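Local coordinates for protein pullulanase (Klebsiella oxytoca, PDB 2YOC) that hydrolyses the alpha-1,6-glucosidic linkages of pullulan and related dextrins and is an exported enzyme of the type 2 secretion pathway, at residues V162-H168 against S262-Q267; I185-S191 against D206-L211; K172-P178 against Y230-P236. All coordinates share one frame; numbering follows the deposited sequence.

The chain passes first through 162-168, then 172-178 and 185-191. The partners follow in reverse order. Residues 206-211 close the innermost loop at contact 2. Residues 230-236 close a wider one at contact 3, and 262-267 close the widest at contact 1. The three loops nest and none cross. All belong to the pullulanase N2 domain and reach one mixed sheet. Contacts 1 and 3 each pair strands that are neighbours in it. Contact 2 joins strand 185-191 to the chain leading into 212-214; within this chain these are the sheet's two outermost strands. Val186 and Leu211 of contact 2 pack on Phe233 and Leu235 of contact 3, while Leu188 packs on Val266 of contact 1.

Contact 1: V162-H168 against S262-Q267; sequences VALAEAH and SATQVQ
Gln267 reaches back along 162-168, and its side chain passes along Ala167, Ala165 and His168. CB is 3.5 Å from O of Ala167 and also lies over one face of the His168 ring, toward the rim. CG swings to the side opposite the carbonyl carbon (chi1 -75°), and the extended chain then passes O of Ala165. CD and OE1 are both 3.8 Å from CE1 of His168. The two side chains lie side by side and point the same way. At the tip, NE2 gives a hydrogen bond of 2.9 Å to O of Ala165, in the plane of that carbonyl, and also bonds to O of Asn620. The His168 ring is held separately, by NE2 on O of Glu621.

This end is a short piece of parallel sheet, with Ala167 beside Val266 and His168 beside Gln267. It joins strands 167-169 and 260-267 inside the mixed sheet of the N2 domain, of the E-set clan. N of Gln267 bonds to O of Ala167 at 2.9 Å.

Ahead of strand 167-169 the chain is loop, and Thr264 on the facing strand grips it. N of Ala163 bonds to O of Ala263, and N of Gln265 to O of Leu164. Thr264 OG1 donates to O of Ala163 at 2.9 Å and accepts a nearly straight bond from N of Glu166 (2.9 Å, 174° at the hydrogen). Its CG2 rests on Trp177. Glu166 crosses Thr264 at about a right angle, and its OE1 is bonded to NE1 of Trp177. CG2 of Val162 packs on CB of Ala263.

Contact 2: I185-S191 against D206-L211; sequences IVRLYYS and DRYLKL
Arg187 lays its guanidinium flat on the ring of Tyr208, with the planes 11° apart and the centres 4.1 Å apart. The cation-pi contact is off-centre, with the Arg187 CZ displaced toward the CE2-CZ side of the ring. CG2 of Ile185 touches the opposite face of the guanidinium near its rim. NH1 donates to OH of Tyr189 at 2.8 Å, in the guanidinium plane, which ties the group down at its edge. NH2 bonds to O of Val21, and OH of Tyr208 to Asp20, so the N-terminal segment shares this polar end.

Tyr189 and Tyr208 lie side by side and point the same way, their ring planes tilted by 34°. CB of Tyr208 sits over the centre of the Tyr189 ring, 3.5 Å from its centroid. The Tyr208 CG lies between its own backbone N and carbonyl carbon (chi1 58°), and its ring thus reaches both Tyr189 and Arg187. Tyr190 goes alongside Arg207 instead, with CB of Arg207 over its ring face at 3.7 Å from the centroid.

Here the loop at 206-211 runs beside 185-191, an outermost strand, within this chain, of the mixed N2-domain sheet. Only Arg187 and Lys210 count as a beta bridge, but more backbone bonds follow: Leu188 and Leu209 bond to each other, and N of Tyr190 to O of Arg207. O of Val186 takes two donors from opposite faces of its plane: N of Leu211 at 2.9 Å and NZ of Lys210 at 3.0 Å. That NZ also bonds to O of Leu211. Val186 CG1 packs on Leu211 CD1.

Contact 3: K172-P178 against Y230-P236; sequences KNTLLWP and YAAFKLP
Leu175 and Phe233 are partners on neighbouring strands, joined by a pair of backbone hydrogen bonds. N of Leu175 reaches O of Phe233 at 3.0 Å, and N of Phe233 returns to O of Leu175 at 2.9 Å. One more bond continues the ladder at each end. N of Leu235 meets O of Asn173, and N of Trp177 meets O of Ala231 at 2.8 Å in a nearly straight line (170°).

Apolar contacts fall on both faces. On one, CD1 of Leu175 lies 4.2 Å from CD1 of Phe233, and CB of Leu175 touches CD1 of Leu235. Leu175 also packs on Ala167 and Val266. On the other face, CD2 of Leu176 rests on CB of Ala232 at 3.8 Å.

Two rings take part. CG of Pro178 lies over the face of the Tyr230 ring, 3.8 Å from the centroid and offset toward the rim. The Phe233 ring instead turns its edge to the backbone, with O of Leu175 and O of Trp177 near its plane. With CG anti to the carbonyl carbon (chi1 -57°), this ring is carried toward Trp177, and its CE1 comes 3.2 Å from O of Trp177.

Thr174-Lys234 and Leu176-Ala232 are non-hydrogen-bonded pairs flanking the hydrogen-bonded pair Leu175-Phe233. That alternation marks an antiparallel ladder, here joining two inner strands of the mixed N2-domain sheet.

Contact 1: V162-H168 against S262-Q267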
loop_
_atom_site.group_PDB
_atom_site.type_symbol
_atom_site.label_atom_id
_atom_site.label_comp_id
_atom_site.label_asym_id
_atom_site.label_seq_id
_atom_site.Cartn_x
_atom_site.Cartn_y
_atom_site.Cartn_z
ATOM N N VAL B 162 14.964 -28.783 -46.509
ATOM C CA VAL B 162 15.487 -27.763 -45.654
ATOM C C VAL B 162 14.485 -26.640 -45.501
ATOM O O VAL B 162 14.054 -26.060 -46.496
ATOM C CB VAL B 162 16.918 -27.307 -46.051
ATOM C CG1 VAL B 162 17.564 -26.489 -44.934
ATOM C CG2 VAL B 162 17.822 -28.460 -46.481
ATOM N N ALA B 163 14.070 -26.397 -44.245
ATOM C CA ALA B 163 13.091 -25.383 -43.855
ATOM C C ALA B 163 13.521 -24.665 -42.580
ATOM O O ALA B 163 14.054 -25.308 -41.672
ATOM C CB ALA B 163 11.741 -26.034 -43.632
ATOM N N LEU B 164 13.252 -23.336 -42.501
ATOM C CA LEU B 164 13.561 -22.454 -41.349
ATOM C C LEU B 164 15.068 -22.413 -40.967
ATOM O O LEU B 164 15.890 -22.979 -41.685
ATOM C CB LEU B 164 12.664 -22.767 -40.113
ATOM C CG LEU B 164 11.172 -23.056 -40.357
ATOM C CD1 LEU B 164 10.611 -23.954 -39.288
ATOM C CD2 LEU B 164 10.370 -21.797 -40.440
ATOM N N ALA B 165 15.431 -21.700 -39.887
ATOM C CA ALA B 165 16.813 -21.585 -39.428
ATOM C C ALA B 165 16.847 -21.870 -37.917
ATOM O O ALA B 165 17.165 -21.000 -37.103
ATOM C CB ALA B 165 17.335 -20.197 -39.723
ATOM N N GLU B 166 16.457 -23.102 -37.558
ATOM C CA GLU B 166 16.285 -23.571 -36.188
ATOM C C GLU B 166 17.564 -23.782 -35.416
ATOM O O GLU B 166 17.539 -23.636 -34.200
ATOM C CB GLU B 166 15.442 -24.866 -36.161
ATOM C CG GLU B 166 14.041 -24.753 -36.748
ATOM C CD GLU B 166 13.396 -26.099 -37.023
ATOM O OE1 GLU B 166 13.521 -27.013 -36.175
ATOM O OE2 GLU B 166 12.791 -26.247 -38.111
ATOM N N ALA B 167 18.660 -24.162 -36.099
ATOM C CA ALA B 167 19.971 -24.455 -35.491
ATOM C C ALA B 167 20.883 -23.211 -35.308
ATOM O O ALA B 167 20.780 -22.221 -36.046
ATOM C CB ALA B 167 20.689 -25.562 -36.271
ATOM N N HIS B 168 21.762 -23.274 -34.295
ATOM C CA HIS B 168 22.608 -22.165 -33.887
ATOM C C HIS B 168 24.042 -22.589 -33.634
ATOM O O HIS B 168 24.333 -23.223 -32.613
ATOM C CB HIS B 168 22.029 -21.532 -32.584
ATOM C CG HIS B 168 20.721 -20.827 -32.766
ATOM N ND1 HIS B 168 20.597 -19.486 -32.527
ATOM C CD2 HIS B 168 19.515 -21.312 -33.161
ATOM C CE1 HIS B 168 19.332 -19.187 -32.791
ATOM N NE2 HIS B 168 18.650 -20.256 -33.194
ATOM N N SER B 262 14.065 -33.928 -39.962
ATOM C CA SER B 262 14.223 -32.479 -40.096
ATOM C C SER B 262 15.553 -32.075 -40.740
ATOM O O SER B 262 16.592 -32.711 -40.521
ATOM C CB SER B 262 14.108 -31.822 -38.718
ATOM O OG SER B 262 13.380 -30.604 -38.760
ATOM N N ALA B 263 15.495 -30.988 -41.518
ATOM C CA ALA B 263 16.610 -30.330 -42.192
ATOM C C ALA B 263 16.350 -28.819 -42.059
ATOM O O ALA B 263 15.299 -28.333 -42.489
ATOM C CB ALA B 263 16.668 -30.748 -43.657
ATOM N N THR B 264 17.265 -28.097 -41.396
ATOM C CA THR B 264 17.124 -26.655 -41.133
ATOM C C THR B 264 18.430 -25.898 -41.414
ATOM O O THR B 264 19.515 -26.486 -41.336
ATOM C CB THR B 264 16.605 -26.428 -39.682
ATOM O OG1 THR B 264 15.988 -25.142 -39.564
ATOM C CG2 THR B 264 17.692 -26.610 -38.617
ATOM N N GLN B 265 18.323 -24.585 -41.712
ATOM C CA GLN B 265 19.480 -23.719 -41.943
ATOM C C GLN B 265 20.119 -23.367 -40.595
ATOM O O GLN B 265 19.481 -23.524 -39.543
ATOM C CB GLN B 265 19.104 -22.459 -42.730
ATOM C CG GLN B 265 18.695 -22.717 -44.173
ATOM C CD GLN B 265 18.855 -21.482 -45.031
ATOM O OE1 GLN B 265 17.885 -20.798 -45.407
ATOM N NE2 GLN B 265 20.101 -21.165 -45.380
ATOM N N VAL B 266 21.396 -22.943 -40.615
ATOM C CA VAL B 266 22.135 -22.650 -39.381
ATOM C C VAL B 266 22.450 -21.161 -39.227
ATOM O O VAL B 266 22.957 -20.523 -40.156
ATOM C CB VAL B 266 23.418 -23.534 -39.281
ATOM C CG1 VAL B 266 24.129 -23.357 -37.939
ATOM C CG2 VAL B 266 23.117 -25.006 -39.539
ATOM N N GLN B 267 22.171 -20.631 -38.041
ATOM C CA GLN B 267 22.478 -19.268 -37.621
ATOM C C GLN B 267 23.900 -19.321 -37.029
ATOM O O GLN B 267 24.134 -20.003 -36.023
ATOM C CB GLN B 267 21.427 -18.779 -36.605
ATOM C CG GLN B 267 20.085 -18.417 -37.268
ATOM C CD GLN B 267 19.088 -17.767 -36.331
ATOM O OE1 GLN B 267 19.352 -16.751 -35.671
ATOM N NE2 GLN B 267 17.884 -18.290 -36.333
#

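Contact 2: I185-S191 against D206-L211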
loop_
_atom_site.group_PDB
_atom_site.type_symbol
_atom_site.label_atom_id
_atom_site.label_comp_id
_atom_site.label_asym_id
_atom_site.label_seq_id
_atom_site.Cartn_x
_atom_site.Cartn_y
_atom_site.Cartn_z
ATOM N N ILE B 185 20.117 -39.941 -35.479
ATOM C CA ILE B 185 21.086 -39.343 -36.397
ATOM C C ILE B 185 21.000 -37.792 -36.341
ATOM O O ILE B 185 19.940 -37.215 -36.625
ATOM C CB ILE B 185 20.973 -39.915 -37.847
ATOM C CG1 ILE B 185 21.331 -41.425 -37.928
ATOM C CG2 ILE B 185 21.793 -39.081 -38.837
ATOM C CD1 ILE B 185 22.830 -41.829 -37.480
ATOM N N VAL B 186 22.123 -37.140 -35.940
ATOM C CA VAL B 186 22.247 -35.671 -35.880
ATOM C C VAL B 186 23.531 -35.293 -36.602
ATOM O O VAL B 186 24.626 -35.695 -36.186
ATOM C CB VAL B 186 22.122 -35.055 -34.445
ATOM C CG1 VAL B 186 22.444 -33.567 -34.449
ATOM C CG2 VAL B 186 20.727 -35.281 -33.865
ATOM N N ARG B 187 23.393 -34.562 -37.715
ATOM C CA ARG B 187 24.562 -34.199 -38.523
ATOM C C ARG B 187 24.608 -32.764 -39.004
ATOM O O ARG B 187 23.565 -32.136 -39.217
ATOM C CB ARG B 187 24.645 -35.097 -39.757
ATOM C CG ARG B 187 25.080 -36.513 -39.480
ATOM C CD ARG B 187 24.606 -37.398 -40.615
ATOM N NE ARG B 187 24.951 -38.799 -40.397
ATOM C CZ ARG B 187 24.775 -39.757 -41.300
ATOM N NH1 ARG B 187 24.274 -39.469 -42.498
ATOM N NH2 ARG B 187 25.093 -41.012 -41.011
ATOM N N LEU B 188 25.830 -32.282 -39.273
ATOM C CA LEU B 188 26.008 -30.971 -39.868
ATOM C C LEU B 188 26.494 -31.114 -41.321
ATOM O O LEU B 188 27.688 -31.259 -41.566
ATOM C CB LEU B 188 26.901 -30.042 -39.023
ATOM C CG LEU B 188 27.059 -28.599 -39.510
ATOM C CD1 LEU B 188 25.732 -27.883 -39.553
ATOM C CD2 LEU B 188 28.033 -27.849 -38.634
ATOM N N TYR B 189 25.545 -31.118 -42.268
ATOM C CA TYR B 189 25.824 -31.193 -43.699
ATOM C C TYR B 189 26.289 -29.824 -44.178
ATOM O O TYR B 189 25.863 -28.804 -43.626
ATOM C CB TYR B 189 24.570 -31.652 -44.480
ATOM C CG TYR B 189 24.317 -33.146 -44.390
ATOM C CD1 TYR B 189 23.786 -33.718 -43.231
ATOM C CD2 TYR B 189 24.637 -33.993 -45.450
ATOM C CE1 TYR B 189 23.580 -35.096 -43.133
ATOM C CE2 TYR B 189 24.432 -35.370 -45.365
ATOM C CZ TYR B 189 23.910 -35.920 -44.201
ATOM O OH TYR B 189 23.708 -37.281 -44.125
ATOM N N TYR B 190 27.172 -29.800 -45.194
ATOM C CA TYR B 190 27.726 -28.565 -45.757
ATOM C C TYR B 190 28.026 -28.667 -47.259
ATOM O O TYR B 190 28.295 -29.752 -47.761
ATOM C CB TYR B 190 28.983 -28.124 -44.973
ATOM C CG TYR B 190 30.093 -29.158 -44.946
ATOM C CD1 TYR B 190 30.114 -30.165 -43.979
ATOM C CD2 TYR B 190 31.132 -29.124 -45.876
ATOM C CE1 TYR B 190 31.119 -31.136 -43.962
ATOM C CE2 TYR B 190 32.165 -30.065 -45.842
ATOM C CZ TYR B 190 32.152 -31.072 -44.883
ATOM O OH TYR B 190 33.145 -32.021 -44.849
ATOM N N SER B 191 27.968 -27.528 -47.965
ATOM C CA SER B 191 28.276 -27.380 -49.391
ATOM C C SER B 191 28.846 -25.996 -49.636
ATOM O O SER B 191 28.222 -24.980 -49.287
ATOM C CB SER B 191 27.054 -27.621 -50.276
ATOM O OG SER B 191 27.375 -27.534 -51.658
ATOM N N ASP B 206 25.814 -34.762 -49.939
ATOM C CA ASP B 206 26.725 -33.685 -49.520
ATOM C C ASP B 206 27.511 -34.102 -48.292
ATOM O O ASP B 206 27.016 -34.853 -47.452
ATOM C CB ASP B 206 25.981 -32.384 -49.194
ATOM C CG ASP B 206 25.141 -31.807 -50.303
ATOM O OD1 ASP B 206 25.722 -31.170 -51.210
ATOM O OD2 ASP B 206 23.907 -31.754 -50.138
ATOM N N ARG B 207 28.740 -33.615 -48.188
ATOM C CA ARG B 207 29.644 -33.888 -47.075
ATOM C C ARG B 207 28.946 -33.509 -45.736
ATOM O O ARG B 207 28.109 -32.608 -45.721
ATOM C CB ARG B 207 30.900 -33.012 -47.253
ATOM C CG ARG B 207 31.868 -33.362 -48.397
ATOM C CD ARG B 207 33.299 -33.573 -47.893
ATOM N NE ARG B 207 33.363 -34.656 -46.899
ATOM C CZ ARG B 207 34.480 -35.162 -46.379
ATOM N NH1 ARG B 207 35.668 -34.698 -46.756
ATOM N NH2 ARG B 207 34.418 -36.134 -45.477
ATOM N N TYR B 208 29.272 -34.184 -44.632
ATOM C CA TYR B 208 28.673 -33.843 -43.340
ATOM C C TYR B 208 29.660 -34.069 -42.225
ATOM O O TYR B 208 30.769 -34.530 -42.486
ATOM C CB TYR B 208 27.361 -34.616 -43.069
ATOM C CG TYR B 208 27.495 -36.123 -43.101
ATOM C CD1 TYR B 208 27.350 -36.830 -44.292
ATOM C CD2 TYR B 208 27.789 -36.843 -41.946
ATOM C CE1 TYR B 208 27.494 -38.215 -44.334
ATOM C CE2 TYR B 208 27.912 -38.235 -41.971
ATOM C CZ TYR B 208 27.768 -38.918 -43.169
ATOM O OH TYR B 208 27.913 -40.289 -43.228
ATOM N N LEU B 209 29.253 -33.744 -40.985
ATOM C CA LEU B 209 30.004 -33.998 -39.758
ATOM C C LEU B 209 29.026 -34.642 -38.769
ATOM O O LEU B 209 27.844 -34.256 -38.725
ATOM C CB LEU B 209 30.566 -32.726 -39.118
ATOM C CG LEU B 209 31.373 -31.716 -39.925
ATOM C CD1 LEU B 209 31.716 -30.538 -39.049
ATOM C CD2 LEU B 209 32.653 -32.312 -40.479
ATOM N N LYS B 210 29.503 -35.610 -37.977
ATOM C CA LYS B 210 28.630 -36.255 -37.012
ATOM C C LYS B 210 28.576 -35.443 -35.710
ATOM O O LYS B 210 29.613 -35.063 -35.156
ATOM C CB LYS B 210 29.002 -37.746 -36.805
ATOM C CG LYS B 210 28.169 -38.529 -35.766
ATOM C CD LYS B 210 26.776 -38.988 -36.270
ATOM C CE LYS B 210 25.843 -39.415 -35.148
ATOM N NZ LYS B 210 24.853 -38.355 -34.782
ATOM N N LEU B 211 27.357 -35.133 -35.261
ATOM C CA LEU B 211 27.189 -34.386 -34.024
ATOM C C LEU B 211 26.849 -35.329 -32.867
ATOM O O LEU B 211 26.177 -36.338 -33.068
ATOM C CB LEU B 211 26.168 -33.241 -34.176
ATOM C CG LEU B 211 26.424 -32.267 -35.308
ATOM C CD1 LEU B 211 25.256 -31.354 -35.482
ATOM C CD2 LEU B 211 27.691 -31.451 -35.060
#

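Contact 3: K172-P178 against Y230-P236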
loop_
_atom_site.group_PDB
_atom_site.type_symbol
_atom_site.label_atom_id
_atom_site.label_comp_id
_atom_site.label_asym_id
_atom_site.label_seq_id
_atom_site.Cartn_x
_atom_site.Cartn_y
_atom_site.Cartn_z
ATOM N N LYS B 172 32.921 -22.481 -31.801
ATOM C CA LYS B 172 33.695 -23.395 -32.639
ATOM C C LYS B 172 33.200 -24.856 -32.549
ATOM O O LYS B 172 32.955 -25.484 -33.578
ATOM C CB LYS B 172 35.188 -23.314 -32.280
ATOM C CG LYS B 172 35.921 -22.037 -32.726
ATOM C CD LYS B 172 37.020 -21.616 -31.696
ATOM C CE LYS B 172 38.175 -20.836 -32.291
ATOM N NZ LYS B 172 38.954 -20.103 -31.252
ATOM N N ASN B 173 32.982 -25.356 -31.324
ATOM C CA ASN B 173 32.577 -26.733 -31.022
ATOM C C ASN B 173 31.058 -27.025 -30.848
ATOM O O ASN B 173 30.658 -28.185 -30.914
ATOM C CB ASN B 173 33.283 -27.151 -29.733
ATOM C CG ASN B 173 33.796 -28.560 -29.724
ATOM O OD1 ASN B 173 34.189 -29.137 -30.756
ATOM N ND2 ASN B 173 33.876 -29.119 -28.531
ATOM N N THR B 174 30.235 -26.002 -30.568
ATOM C CA THR B 174 28.830 -26.182 -30.213
ATOM C C THR B 174 27.771 -25.722 -31.205
ATOM O O THR B 174 27.802 -24.598 -31.701
ATOM C CB THR B 174 28.626 -25.649 -28.793
ATOM O OG1 THR B 174 29.602 -26.261 -27.944
ATOM C CG2 THR B 174 27.244 -25.919 -28.249
ATOM N N LEU B 175 26.801 -26.599 -31.441
ATOM C CA LEU B 175 25.661 -26.341 -32.304
ATOM C C LEU B 175 24.408 -26.603 -31.451
ATOM O O LEU B 175 24.241 -27.708 -30.898
ATOM C CB LEU B 175 25.734 -27.245 -33.556
ATOM C CG LEU B 175 24.609 -27.233 -34.611
ATOM C CD1 LEU B 175 23.462 -28.113 -34.239
ATOM C CD2 LEU B 175 24.173 -25.850 -35.011
ATOM N N LEU B 176 23.565 -25.560 -31.286
ATOM C CA LEU B 176 22.339 -25.667 -30.489
ATOM C C LEU B 176 21.161 -25.860 -31.391
ATOM O O LEU B 176 20.975 -25.088 -32.340
ATOM C CB LEU B 176 22.109 -24.474 -29.554
ATOM C CG LEU B 176 23.234 -24.128 -28.586
ATOM C CD1 LEU B 176 22.972 -22.811 -27.939
ATOM C CD2 LEU B 176 23.425 -25.201 -27.535
ATOM N N TRP B 177 20.398 -26.937 -31.143
ATOM C CA TRP B 177 19.221 -27.260 -31.941
ATOM C C TRP B 177 18.205 -28.104 -31.178
ATOM O O TRP B 177 18.449 -29.293 -30.931
ATOM C CB TRP B 177 19.607 -27.926 -33.272
ATOM C CG TRP B 177 18.460 -28.139 -34.219
ATOM C CD1 TRP B 177 17.337 -27.369 -34.348
ATOM C CD2 TRP B 177 18.387 -29.131 -35.250
ATOM N NE1 TRP B 177 16.548 -27.848 -35.365
ATOM C CE2 TRP B 177 17.169 -28.933 -35.939
ATOM C CE3 TRP B 177 19.202 -30.219 -35.620
ATOM C CZ2 TRP B 177 16.757 -29.773 -36.986
ATOM C CZ3 TRP B 177 18.795 -31.041 -36.658
ATOM C CH2 TRP B 177 17.596 -30.804 -37.342
ATOM N N PRO B 178 17.037 -27.521 -30.838
ATOM C CA PRO B 178 15.995 -28.327 -30.164
ATOM C C PRO B 178 15.421 -29.461 -31.061
ATOM O O PRO B 178 15.025 -30.518 -30.553
ATOM C CB PRO B 178 14.919 -27.296 -29.776
ATOM C CG PRO B 178 15.478 -25.966 -30.132
ATOM C CD PRO B 178 16.586 -26.141 -31.093
ATOM N N TYR B 230 18.027 -24.829 -25.194
ATOM C CA TYR B 230 18.218 -25.550 -26.465
ATOM C C TYR B 230 19.196 -26.737 -26.341
ATOM O O TYR B 230 20.204 -26.642 -25.615
ATOM C CB TYR B 230 18.759 -24.600 -27.532
ATOM C CG TYR B 230 17.764 -23.640 -28.144
ATOM C CD1 TYR B 230 16.751 -23.070 -27.383
ATOM C CD2 TYR B 230 17.890 -23.233 -29.465
ATOM C CE1 TYR B 230 15.848 -22.165 -27.938
ATOM C CE2 TYR B 230 16.976 -22.356 -30.042
ATOM C CZ TYR B 230 15.964 -21.804 -29.269
ATOM O OH TYR B 230 15.078 -20.907 -29.838
ATOM N N ALA B 231 18.896 -27.839 -27.076
ATOM C CA ALA B 231 19.685 -29.068 -27.116
ATOM C C ALA B 231 21.077 -28.819 -27.705
ATOM O O ALA B 231 21.189 -28.381 -28.863
ATOM C CB ALA B 231 18.954 -30.129 -27.930
ATOM N N ALA B 232 22.134 -29.107 -26.905
ATOM C CA ALA B 232 23.540 -28.926 -27.302
ATOM C C ALA B 232 24.146 -30.146 -27.997
ATOM O O ALA B 232 23.906 -31.278 -27.573
ATOM C CB ALA B 232 24.392 -28.531 -26.097
ATOM N N PHE B 233 24.943 -29.896 -29.063
ATOM C CA PHE B 233 25.655 -30.920 -29.837
ATOM C C PHE B 233 27.109 -30.532 -30.071
ATOM O O PHE B 233 27.384 -29.414 -30.513
ATOM C CB PHE B 233 24.969 -31.197 -31.187
ATOM C CG PHE B 233 23.526 -31.605 -31.047
ATOM C CD1 PHE B 233 22.517 -30.652 -31.026
ATOM C CD2 PHE B 233 23.173 -32.942 -30.908
ATOM C CE1 PHE B 233 21.177 -31.034 -30.888
ATOM C CE2 PHE B 233 21.837 -33.312 -30.773
ATOM C CZ PHE B 233 20.853 -32.354 -30.755
ATOM N N LYS B 234 28.029 -31.468 -29.780
ATOM C CA LYS B 234 29.479 -31.312 -29.949
ATOM C C LYS B 234 29.854 -31.649 -31.383
ATOM O O LYS B 234 29.396 -32.666 -31.908
ATOM C CB LYS B 234 30.230 -32.231 -28.967
ATOM C CG LYS B 234 31.685 -31.858 -28.745
ATOM C CD LYS B 234 32.439 -32.921 -27.961
ATOM C CE LYS B 234 33.835 -32.521 -27.508
ATOM N NZ LYS B 234 33.844 -31.573 -26.352
ATOM N N LEU B 235 30.662 -30.783 -32.033
ATOM C CA LEU B 235 31.134 -30.992 -33.415
ATOM C C LEU B 235 32.369 -31.876 -33.337
ATOM O O LEU B 235 33.046 -31.824 -32.308
ATOM C CB LEU B 235 31.541 -29.652 -34.063
ATOM C CG LEU B 235 30.522 -28.971 -34.964
ATOM C CD1 LEU B 235 29.574 -28.084 -34.151
ATOM C CD2 LEU B 235 31.207 -28.121 -36.015
ATOM N N PRO B 236 32.749 -32.634 -34.412
ATOM C CA PRO B 236 33.988 -33.433 -34.336
ATOM C C PRO B 236 35.231 -32.565 -34.135
ATOM O O PRO B 236 35.185 -31.351 -34.376
ATOM C CB PRO B 236 34.011 -34.180 -35.668
ATOM C CG PRO B 236 33.142 -33.422 -36.558
ATOM C CD PRO B 236 32.080 -32.821 -35.721
#